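Local atomic coordinates of uncharacterized protein (Parabacteroides merdae ATCC 43184, PDB entry 4OPW), a protein that is of unknown function but is probably an adhesin, with a head domain of the kind found in auto-transporter adhesins. Residues G217-K222 with G235-V240. Residues are numbered along the deposited sequence; the frame is centred on the assembly and turned at random.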
loop_
_atom_site.group_PDB
_atom_site.type_symbol
_atom_site.label_atom_id
_atom_site.label_comp_id
_atom_site.label_asym_id
_atom_site.label_seq_id
_atom_site.Cartn_x
_atom_site.Cartn_y
_atom_site.Cartn_z
ATOM N N GLY A 217 11.189 9.743 18.325
ATOM C CA GLY A 217 10.992 8.451 17.672
ATOM C C GLY A 217 11.945 7.372 18.142
ATOM O O GLY A 217 13.092 7.664 18.506
ATOM N N ASN A 218 11.474 6.121 18.162
ATOM C CA ASN A 218 12.285 5.001 18.637
ATOM C C ASN A 218 12.487 3.938 17.578
ATOM O O ASN A 218 11.552 3.603 16.842
ATOM C CB ASN A 218 11.650 4.354 19.863
ATOM C CG ASN A 218 11.655 5.260 21.055
ATOM O OD1 ASN A 218 12.713 5.635 21.559
ATOM N ND2 ASN A 218 10.477 5.701 21.463
ATOM N N ILE A 219 13.705 3.398 17.536
ATOM C CA ILE A 219 14.063 2.302 16.656
ATOM C C ILE A 219 14.322 1.084 17.543
ATOM O O ILE A 219 15.139 1.151 18.469
ATOM C CB ILE A 219 15.270 2.631 15.753
ATOM C CG1 ILE A 219 14.938 3.790 14.784
ATOM C CG2 ILE A 219 15.761 1.356 15.006
ATOM C CD1 ILE A 219 16.167 4.351 14.015
ATOM N N ARG A 220 13.599 -0.009 17.288
ATOM C CA ARG A 220 13.802 -1.248 18.043
ATOM C C ARG A 220 14.194 -2.314 17.044
ATOM O O ARG A 220 13.530 -2.456 16.021
ATOM C CB ARG A 220 12.553 -1.617 18.876
ATOM C CG ARG A 220 12.239 -0.632 20.017
ATOM C CD ARG A 220 13.329 -0.582 21.082
ATOM N NE ARG A 220 13.044 0.412 22.121
ATOM C CZ ARG A 220 13.484 1.668 22.121
ATOM N NH1 ARG A 220 14.213 2.124 21.113
ATOM N NH2 ARG A 220 13.190 2.481 23.126
ATOM N N TYR A 221 15.318 -2.999 17.273
ATOM C CA TYR A 221 15.770 -3.974 16.297
ATOM C C TYR A 221 16.046 -5.341 16.896
ATOM O O TYR A 221 16.388 -5.468 18.074
ATOM C CB TYR A 221 17.045 -3.459 15.577
ATOM C CG TYR A 221 18.271 -3.357 16.464
ATOM C CD1 TYR A 221 18.562 -2.182 17.155
ATOM C CD2 TYR A 221 19.146 -4.430 16.602
ATOM C CE1 TYR A 221 19.693 -2.078 17.960
ATOM C CE2 TYR A 221 20.272 -4.340 17.413
ATOM C CZ TYR A 221 20.546 -3.159 18.082
ATOM O OH TYR A 221 21.661 -3.079 18.880
ATOM N N LYS A 222 15.929 -6.371 16.056
ATOM C CA LYS A 222 16.317 -7.736 16.422
ATOM C C LYS A 222 17.539 -8.054 15.616
ATOM O O LYS A 222 17.561 -7.793 14.404
ATOM C CB LYS A 222 15.180 -8.742 16.191
ATOM C CG LYS A 222 14.164 -8.681 17.323
ATOM C CD LYS A 222 12.943 -9.554 17.113
ATOM C CE LYS A 222 11.909 -9.237 18.174
ATOM N NZ LYS A 222 10.701 -10.086 18.060
ATOM N N GLY A 235 14.473 10.163 21.721
ATOM C CA GLY A 235 14.308 8.851 21.109
ATOM C C GLY A 235 15.559 7.994 21.223
ATOM O O GLY A 235 16.635 8.524 21.477
ATOM N N THR A 236 15.440 6.663 21.114
ATOM C CA THR A 236 16.611 5.783 21.236
ATOM C C THR A 236 16.579 4.667 20.210
ATOM O O THR A 236 15.529 4.351 19.632
ATOM C CB THR A 236 16.699 5.142 22.654
ATOM O OG1 THR A 236 15.559 4.308 22.854
ATOM C CG2 THR A 236 16.838 6.162 23.786
ATOM N N VAL A 237 17.742 4.043 20.039
ATOM C CA VAL A 237 18.003 2.879 19.200
ATOM C C VAL A 237 18.361 1.761 20.175
ATOM O O VAL A 237 19.350 1.896 20.902
ATOM C CB VAL A 237 19.125 3.146 18.161
ATOM C CG1 VAL A 237 19.340 1.934 17.262
ATOM C CG2 VAL A 237 18.830 4.386 17.322
ATOM N N GLU A 238 17.542 0.698 20.248
ATOM C CA GLU A 238 17.782 -0.378 21.217
ATOM C C GLU A 238 17.447 -1.741 20.650
ATOM O O GLU A 238 16.498 -1.879 19.876
ATOM C CB GLU A 238 16.941 -0.161 22.502
ATOM C CG GLU A 238 17.352 1.023 23.362
ATOM C CD GLU A 238 16.451 1.304 24.545
ATOM O OE1 GLU A 238 15.944 0.334 25.155
ATOM O OE2 GLU A 238 16.264 2.497 24.877
ATOM N N GLU A 239 18.224 -2.756 21.053
ATOM C CA GLU A 239 17.977 -4.140 20.675
ATOM C C GLU A 239 16.844 -4.731 21.525
ATOM O O GLU A 239 16.777 -4.461 22.724
ATOM C CB GLU A 239 19.265 -4.974 20.889
ATOM C CG GLU A 239 19.165 -6.356 20.272
ATOM C CD GLU A 239 20.357 -7.283 20.405
ATOM O OE1 GLU A 239 20.952 -7.352 21.505
ATOM O OE2 GLU A 239 20.619 -8.024 19.432
ATOM N N VAL A 240 15.997 -5.570 20.937
ATOM C CA VAL A 240 14.965 -6.272 21.701
ATOM C C VAL A 240 15.279 -7.771 21.636
ATOM O O VAL A 240 15.635 -8.275 20.571
ATOM C CB VAL A 240 13.513 -5.951 21.286
ATOM C CG1 VAL A 240 13.105 -4.550 21.734
ATOM C CG2 VAL A 240 13.308 -6.115 19.794
#
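G217 and G235 open neighbouring parallel strands on one side of a beta-solenoid, consistent with the pectate-lyase-like clan, pressed so close that G217 O lies 3.1 Å from G235 CA; the lack of a CB on G235 lets this carbonyl oxygen approach. G217 O is buried here without a hydrogen-bond partner. N218 then bends its amide back beside the backbone N, and OD1 takes the N-H of T236 in the plane of its own carbonyl, at 2.9 Å, a bond that the main-chain oxygen of G217 does not make. I219 begins the regular parallel ladder: its N gives to T236 O, and its O receives E238 N. Its side chain faces the interior, where CD1 meets V237 CG2 and both touch strand 208-214. R220, on the outer face, folds at chi2 (-64°) so that its guanidinium returns over the strands. NH1 reaches T236 O at 3.0 Å and I219 O, both from above the carbonyl planes, while T236 OG1 accepts weak bonds from NH1 and NH2 and donates to E238 OE2. The E238 carboxylate stacks on one guanidinium face, planes 16° apart; its OE2, 3.5 Å from NH2, therefore pairs by charge alone. Y221 turns inward, CG between the backbone N and the carbonyl carbon (chi1 67°), and lays its ring under E239, whose CB makes a CH-pi contact 4.0 Å from the centroid; the E239 carboxylate pairs with K241. Y221 N and O bond E238 O and V240 N. Beyond it, the K222 methylenes brush V240 CG2. The chemistry implies apolar packing inside, from I219 and V237 to the Y221 ring, and a polar outer face, where R220 probably polarises two carbonyls already engaged in the ladder and helps offset the charge of E238.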